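Local coordinates for ALBA-Domain Protein (Trypanosoma brucei, PDB 7DL8) that probably binds RNA through its Alba domain, a compact alpha/beta fold that here assembles with further copies of the same protein, at residues V16-V26 and E51-Q62. Sequence-based numbering, arbitrary orientation.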
ATOM      1  N   VAL A  16      12.128   6.203  -3.335  1.00 46.64           N
ATOM      2  CA  VAL A  16      11.549   5.122  -2.546  1.00 46.90           C
ATOM      3  C   VAL A  16      10.702   4.256  -3.467  1.00 50.41           C
ATOM      4  O   VAL A  16       9.842   4.760  -4.200  1.00 58.33           O
ATOM      5  CB  VAL A  16      10.724   5.678  -1.375  1.00 41.79           C
ATOM      6  CG1 VAL A  16      10.080   4.541  -0.599  1.00 37.77           C
ATOM      7  CG2 VAL A  16      11.606   6.516  -0.465  1.00 38.84           C
ATOM      8  N   GLY A  17      10.943   2.954  -3.428  1.00 52.18           N
ATOM      9  CA  GLY A  17      10.305   2.041  -4.344  1.00 51.19           C
ATOM     10  C   GLY A  17      10.396   0.620  -3.839  1.00 54.09           C
ATOM     11  O   GLY A  17      10.761   0.369  -2.689  1.00 58.12           O
ATOM     12  N   TYR A  18      10.065  -0.312  -4.729  1.00 57.91           N
ATOM     13  CA  TYR A  18      10.008  -1.718  -4.363  1.00 53.36           C
ATOM     14  C   TYR A  18      11.368  -2.389  -4.451  1.00 49.17           C
ATOM     15  O   TYR A  18      11.529  -3.497  -3.930  1.00 42.11           O
ATOM     16  CB  TYR A  18       9.046  -2.454  -5.297  1.00 50.61           C
ATOM     17  CG  TYR A  18       9.606  -2.572  -6.702  1.00 58.18           C
ATOM     18  CD1 TYR A  18       9.667  -1.464  -7.540  1.00 66.98           C
ATOM     19  CD2 TYR A  18      10.106  -3.777  -7.177  1.00 59.32           C
ATOM     20  CE1 TYR A  18      10.193  -1.555  -8.814  1.00 69.85           C
ATOM     21  CE2 TYR A  18      10.636  -3.879  -8.454  1.00 65.70           C
ATOM     22  CZ  TYR A  18      10.671  -2.764  -9.268  1.00 71.20           C
ATOM     23  OH  TYR A  18      11.193  -2.855 -10.539  1.00 74.48           O
ATOM     24  N   ARG A  19      12.341  -1.754  -5.107  1.00 51.10           N
ATOM     25  CA  ARG A  19      13.697  -2.282  -5.189  1.00 52.23           C
ATOM     26  C   ARG A  19      14.451  -2.168  -3.872  1.00 55.01           C
ATOM     27  O   ARG A  19      15.637  -2.522  -3.822  1.00 53.74           O
ATOM     28  CB  ARG A  19      14.469  -1.553  -6.288  1.00 56.82           C
ATOM     29  CG  ARG A  19      13.740  -1.478  -7.621  1.00 61.97           C
ATOM     30  CD  ARG A  19      14.109  -2.645  -8.518  1.00 67.19           C
ATOM     31  NE  ARG A  19      15.068  -2.255  -9.548  1.00 72.72           N
ATOM     32  CZ  ARG A  19      15.931  -3.089 -10.117  1.00 74.70           C
ATOM     33  NH1 ARG A  19      15.958  -4.365  -9.756  1.00 71.56           N
ATOM     34  NH2 ARG A  19      16.768  -2.648 -11.046  1.00 77.61           N
ATOM     35  N   GLY A  20      13.804  -1.682  -2.817  1.00 52.78           N
ATOM     36  CA  GLY A  20      14.451  -1.508  -1.531  1.00 45.03           C
ATOM     37  C   GLY A  20      13.427  -1.438  -0.421  1.00 45.13           C
ATOM     38  O   GLY A  20      12.216  -1.395  -0.659  1.00 59.54           O
ATOM     39  N   THR A  21      13.932  -1.461   0.807  1.00 49.68           N
ATOM     40  CA  THR A  21      13.135  -1.347   2.018  1.00 46.36           C
ATOM     41  C   THR A  21      13.156   0.077   2.560  1.00 46.88           C
ATOM     42  O   THR A  21      14.008   0.892   2.201  1.00 47.08           O
ATOM     43  CB  THR A  21      13.653  -2.309   3.085  1.00 42.66           C
ATOM     44  OG1 THR A  21      14.823  -1.752   3.696  1.00 44.73           O
ATOM     45  CG2 THR A  21      14.025  -3.629   2.435  1.00 41.56           C
ATOM     46  N   LYS A  22      12.201   0.357   3.453  1.00 50.51           N
ATOM     47  CA  LYS A  22      12.168   1.649   4.132  1.00 51.30           C
ATOM     48  C   LYS A  22      13.384   1.836   5.032  1.00 45.95           C
ATOM     49  O   LYS A  22      13.854   2.965   5.216  1.00 45.13           O
ATOM     50  CB  LYS A  22      10.873   1.794   4.937  1.00 52.15           C
ATOM     51  CG  LYS A  22      10.728   0.822   6.100  1.00 56.48           C
ATOM     52  CD  LYS A  22       9.303   0.807   6.638  1.00 53.18           C
ATOM     53  CE  LYS A  22       9.203  -0.025   7.908  1.00 50.26           C
ATOM     54  NZ  LYS A  22       8.554  -1.343   7.658  1.00 54.00           N
ATOM     55  N   PHE A  23      13.897   0.747   5.614  1.00 44.41           N
ATOM     56  CA  PHE A  23      15.085   0.847   6.456  1.00 45.10           C
ATOM     57  C   PHE A  23      16.302   1.257   5.636  1.00 44.76           C
ATOM     58  O   PHE A  23      17.157   2.012   6.115  1.00 38.69           O
ATOM     59  CB  PHE A  23      15.352  -0.487   7.154  1.00 45.56           C
ATOM     60  CG  PHE A  23      14.217  -0.966   8.015  1.00 52.16           C
ATOM     61  CD1 PHE A  23      14.014  -0.438   9.279  1.00 55.01           C
ATOM     62  CD2 PHE A  23      13.356  -1.950   7.560  1.00 50.41           C
ATOM     63  CE1 PHE A  23      12.974  -0.884  10.074  1.00 54.34           C
ATOM     64  CE2 PHE A  23      12.313  -2.399   8.347  1.00 50.08           C
ATOM     65  CZ  PHE A  23      12.121  -1.865   9.606  1.00 52.67           C
ATOM     66  N   LEU A  24      16.394   0.773   4.396  1.00 40.72           N
ATOM     67  CA  LEU A  24      17.532   1.112   3.550  1.00 34.35           C
ATOM     68  C   LEU A  24      17.487   2.573   3.120  1.00 43.78           C
ATOM     69  O   LEU A  24      18.522   3.250   3.099  1.00 48.89           O
ATOM     70  CB  LEU A  24      17.568   0.189   2.332  1.00 41.61           C
ATOM     71  CG  LEU A  24      18.586   0.511   1.237  1.00 50.81           C
ATOM     72  CD1 LEU A  24      20.003   0.483   1.790  1.00 38.58           C
ATOM     73  CD2 LEU A  24      18.440  -0.462   0.078  1.00 54.68           C
ATOM     74  N   PHE A  25      16.299   3.082   2.778  1.00 42.07           N
ATOM     75  CA  PHE A  25      16.194   4.474   2.354  1.00 45.21           C
ATOM     76  C   PHE A  25      16.412   5.436   3.516  1.00 45.79           C
ATOM     77  O   PHE A  25      16.918   6.545   3.311  1.00 43.43           O
ATOM     78  CB  PHE A  25      14.831   4.736   1.710  1.00 44.23           C
ATOM     79  CG  PHE A  25      14.549   3.878   0.511  1.00 35.25           C
ATOM     80  CD1 PHE A  25      15.483   3.752  -0.504  1.00 35.80           C
ATOM     81  CD2 PHE A  25      13.343   3.208   0.391  1.00 36.39           C
ATOM     82  CE1 PHE A  25      15.225   2.963  -1.610  1.00 33.29           C
ATOM     83  CE2 PHE A  25      13.078   2.417  -0.711  1.00 41.44           C
ATOM     84  CZ  PHE A  25      14.020   2.296  -1.714  1.00 39.71           C
ATOM     85  N   VAL A  26      16.039   5.034   4.734  1.00 44.95           N
ATOM     86  CA  VAL A  26      16.355   5.840   5.909  1.00 42.98           C
ATOM     87  C   VAL A  26      17.863   5.911   6.119  1.00 43.43           C
ATOM     88  O   VAL A  26      18.418   6.982   6.394  1.00 44.09           O
ATOM     89  CB  VAL A  26      15.633   5.277   7.150  1.00 44.61           C
ATOM     90  CG1 VAL A  26      16.267   5.806   8.427  1.00 40.50           C
ATOM     91  CG2 VAL A  26      14.153   5.624   7.107  1.00 39.94           C
ATOM     92  N   GLU A  51       4.788   4.959   1.253  1.00 46.45           N
ATOM     93  CA  GLU A  51       6.043   4.425   1.772  1.00 47.19           C
ATOM     94  C   GLU A  51       7.109   5.509   1.879  1.00 47.39           C
ATOM     95  O   GLU A  51       7.933   5.479   2.800  1.00 48.18           O
ATOM     96  CB  GLU A  51       6.528   3.282   0.878  1.00 52.66           C
ATOM     97  CG  GLU A  51       7.747   2.538   1.399  1.00 60.92           C
ATOM     98  CD  GLU A  51       8.314   1.564   0.380  1.00 65.03           C
ATOM     99  OE1 GLU A  51       7.604   1.247  -0.598  1.00 68.53           O
ATOM    100  OE2 GLU A  51       9.468   1.119   0.554  1.00 65.64           O
ATOM    101  N   ALA A  52       7.111   6.472   0.952  1.00 51.14           N
ATOM    102  CA  ALA A  52       8.021   7.608   1.069  1.00 46.61           C
ATOM    103  C   ALA A  52       7.698   8.454   2.293  1.00 51.81           C
ATOM    104  O   ALA A  52       8.604   9.039   2.897  1.00 50.64           O
ATOM    105  CB  ALA A  52       7.968   8.466  -0.192  1.00 38.29           C
ATOM    106  N   VAL A  53       6.419   8.540   2.662  1.00 50.90           N
ATOM    107  CA  VAL A  53       6.034   9.290   3.852  1.00 46.95           C
ATOM    108  C   VAL A  53       6.499   8.564   5.107  1.00 49.79           C
ATOM    109  O   VAL A  53       6.943   9.190   6.078  1.00 49.05           O
ATOM    110  CB  VAL A  53       4.513   9.529   3.859  1.00 46.91           C
ATOM    111  CG1 VAL A  53       4.052  10.054   5.212  1.00 45.44           C
ATOM    112  CG2 VAL A  53       4.123  10.492   2.748  1.00 46.48           C
ATOM    113  N   SER A  54       6.427   7.231   5.102  1.00 51.15           N
ATOM    114  CA  SER A  54       6.890   6.463   6.252  1.00 49.51           C
ATOM    115  C   SER A  54       8.399   6.568   6.430  1.00 38.78           C
ATOM    116  O   SER A  54       8.888   6.550   7.565  1.00 48.67           O
ATOM    117  CB  SER A  54       6.472   4.999   6.105  1.00 54.93           C
ATOM    118  OG  SER A  54       7.291   4.150   6.892  1.00 65.08           O
ATOM    119  N   VAL A  55       9.147   6.688   5.332  1.00 44.65           N
ATOM    120  CA  VAL A  55      10.594   6.863   5.434  1.00 47.01           C
ATOM    121  C   VAL A  55      10.923   8.184   6.120  1.00 47.04           C
ATOM    122  O   VAL A  55      11.823   8.255   6.967  1.00 49.66           O
ATOM    123  CB  VAL A  55      11.243   6.767   4.040  1.00 45.70           C
ATOM    124  CG1 VAL A  55      12.644   7.360   4.052  1.00 46.33           C
ATOM    125  CG2 VAL A  55      11.280   5.320   3.573  1.00 37.24           C
ATOM    126  N   VAL A  56      10.178   9.242   5.792  1.00 45.53           N
ATOM    127  CA  VAL A  56      10.447  10.549   6.382  1.00 45.45           C
ATOM    128  C   VAL A  56       9.982  10.587   7.833  1.00 47.17           C
ATOM    129  O   VAL A  56      10.650  11.169   8.698  1.00 42.19           O
ATOM    130  CB  VAL A  56       9.786  11.655   5.541  1.00 42.82           C
ATOM    131  CG1 VAL A  56       9.830  12.991   6.272  1.00 38.60           C
ATOM    132  CG2 VAL A  56      10.458  11.761   4.180  1.00 45.88           C
ATOM    133  N   GLU A  57       8.838   9.963   8.128  1.00 41.50           N
ATOM    134  CA  GLU A  57       8.356   9.922   9.504  1.00 42.63           C
ATOM    135  C   GLU A  57       9.303   9.137  10.404  1.00 48.23           C
ATOM    136  O   GLU A  57       9.474   9.485  11.578  1.00 45.55           O
ATOM    137  CB  GLU A  57       6.951   9.323   9.555  1.00 44.54           C
ATOM    138  CG  GLU A  57       5.851  10.256   9.060  1.00 51.59           C
ATOM    139  CD  GLU A  57       5.904  11.629   9.703  1.00 58.31           C
ATOM    140  OE1 GLU A  57       5.992  11.704  10.948  1.00 61.52           O
ATOM    141  OE2 GLU A  57       5.854  12.635   8.965  1.00 58.67           O
ATOM    142  N   MET A  58       9.929   8.083   9.876  1.00 47.72           N
ATOM    143  CA  MET A  58      10.928   7.355  10.650  1.00 46.83           C
ATOM    144  C   MET A  58      12.126   8.240  10.969  1.00 43.76           C
ATOM    145  O   MET A  58      12.642   8.219  12.093  1.00 49.84           O
ATOM    146  CB  MET A  58      11.374   6.107   9.891  1.00 55.31           C
ATOM    147  CG  MET A  58      10.411   4.940   9.998  1.00 66.43           C
ATOM    148  SD  MET A  58      11.068   3.445   9.235  1.00 76.23           S
ATOM    149  CE  MET A  58      12.464   3.112  10.306  1.00 65.13           C
ATOM    150  N   LEU A  59      12.583   9.023   9.990  1.00 47.30           N
ATOM    151  CA  LEU A  59      13.669   9.965  10.243  1.00 45.93           C
ATOM    152  C   LEU A  59      13.251  11.032  11.246  1.00 46.82           C
ATOM    153  O   LEU A  59      14.081  11.508  12.027  1.00 44.29           O
ATOM    154  CB  LEU A  59      14.128  10.609   8.933  1.00 47.21           C
ATOM    155  CG  LEU A  59      14.823   9.693   7.927  1.00 47.17           C
ATOM    156  CD1 LEU A  59      14.495  10.119   6.507  1.00 51.72           C
ATOM    157  CD2 LEU A  59      16.322   9.695   8.162  1.00 45.27           C
ATOM    158  N   LYS A  60      11.973  11.424  11.231  1.00 48.27           N
ATOM    159  CA  LYS A  60      11.480  12.406  12.191  1.00 49.98           C
ATOM    160  C   LYS A  60      11.384  11.822  13.598  1.00 51.99           C
ATOM    161  O   LYS A  60      11.627  12.537  14.577  1.00 55.75           O
ATOM    162  CB  LYS A  60      10.129  12.955  11.728  1.00 50.97           C
ATOM    163  CG  LYS A  60      10.260  13.956  10.582  1.00 51.38           C
ATOM    164  CD  LYS A  60       8.938  14.248   9.897  1.00 55.07           C
ATOM    165  CE  LYS A  60       7.985  15.011  10.801  1.00 56.31           C
ATOM    166  NZ  LYS A  60       6.649  15.148  10.162  1.00 55.08           N
ATOM    167  N   ASP A  61      11.017  10.545  13.720  1.00 44.93           N
ATOM    168  CA  ASP A  61      10.980   9.898  15.035  1.00 51.84           C
ATOM    169  C   ASP A  61      12.366   9.821  15.654  1.00 50.79           C
ATOM    170  O   ASP A  61      12.526   9.965  16.870  1.00 53.93           O
ATOM    171  CB  ASP A  61      10.406   8.488  14.932  1.00 68.20           C
ATOM    172  CG  ASP A  61       8.898   8.451  14.950  1.00 86.71           C
ATOM    173  OD1 ASP A  61       8.263   9.495  15.180  1.00 96.51           O
ATOM    174  OD2 ASP A  61       8.339   7.336  14.762  1.00 93.00           O
ATOM    175  N   GLN A  62      13.376   9.555  14.843  1.00 50.48           N
ATOM    176  CA  GLN A  62      14.758   9.551  15.309  1.00 49.35           C
ATOM    177  C   GLN A  62      15.316  10.956  15.488  1.00 53.15           C
ATOM    178  O   GLN A  62      16.491  11.098  15.854  1.00 51.22           O
ATOM    179  CB  GLN A  62      15.652   8.755  14.339  1.00 47.61           C
ATOM    180  CG  GLN A  62      15.183   7.329  14.078  1.00 49.65           C
ATOM    181  CD  GLN A  62      16.041   6.600  13.049  1.00 56.41           C
ATOM    182  OE1 GLN A  62      17.170   7.002  12.768  1.00 66.88           O
ATOM    183  NE2 GLN A  62      15.501   5.529  12.476  1.00 52.15           N
TER
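Val26 carries CG2 opposite its own carbonyl carbon and CG1 opposite its nitrogen (chi1 162°), which splits its branches between two residues of helix 49-61: CG2 lies 3.8 Å from Val55 CG1, and CG1 lies 3.9 Å from Leu59 CD2. Val55 repeats the division, its CG1 facing Val26 while its CG2 rests 3.8 Å from Lys22 CB. Met58 bends at its last torsion, bringing CE to 4.0 Å from Phe23 CD1; with SD 5.3 Å from the centre of the Phe23 ring and 32° off its normal, this is an oblique Met-aromatic contact. The aliphatic part of Lys22 crosses Met58 at about a right angle, CD 4.1 Å from SD, before NZ leaves to bond Tyr18 O of the second subunit. Nearer the sheet, Val16 CG1 sits 3.6 Å from Glu51 CD, and Val16 CB meets Ala52 CB. The axes of the two helical segments approach to 9.3 Å at -56°, pairing the helices that pack on one face of the Alba sheet. Apart from the Glu51 carboxylate, the contacts are mainly apolar or aliphatic, so dispersion and shape probably provide most of the cohesion between these segments, while the charged end of Lys22 is spent on joining subunits.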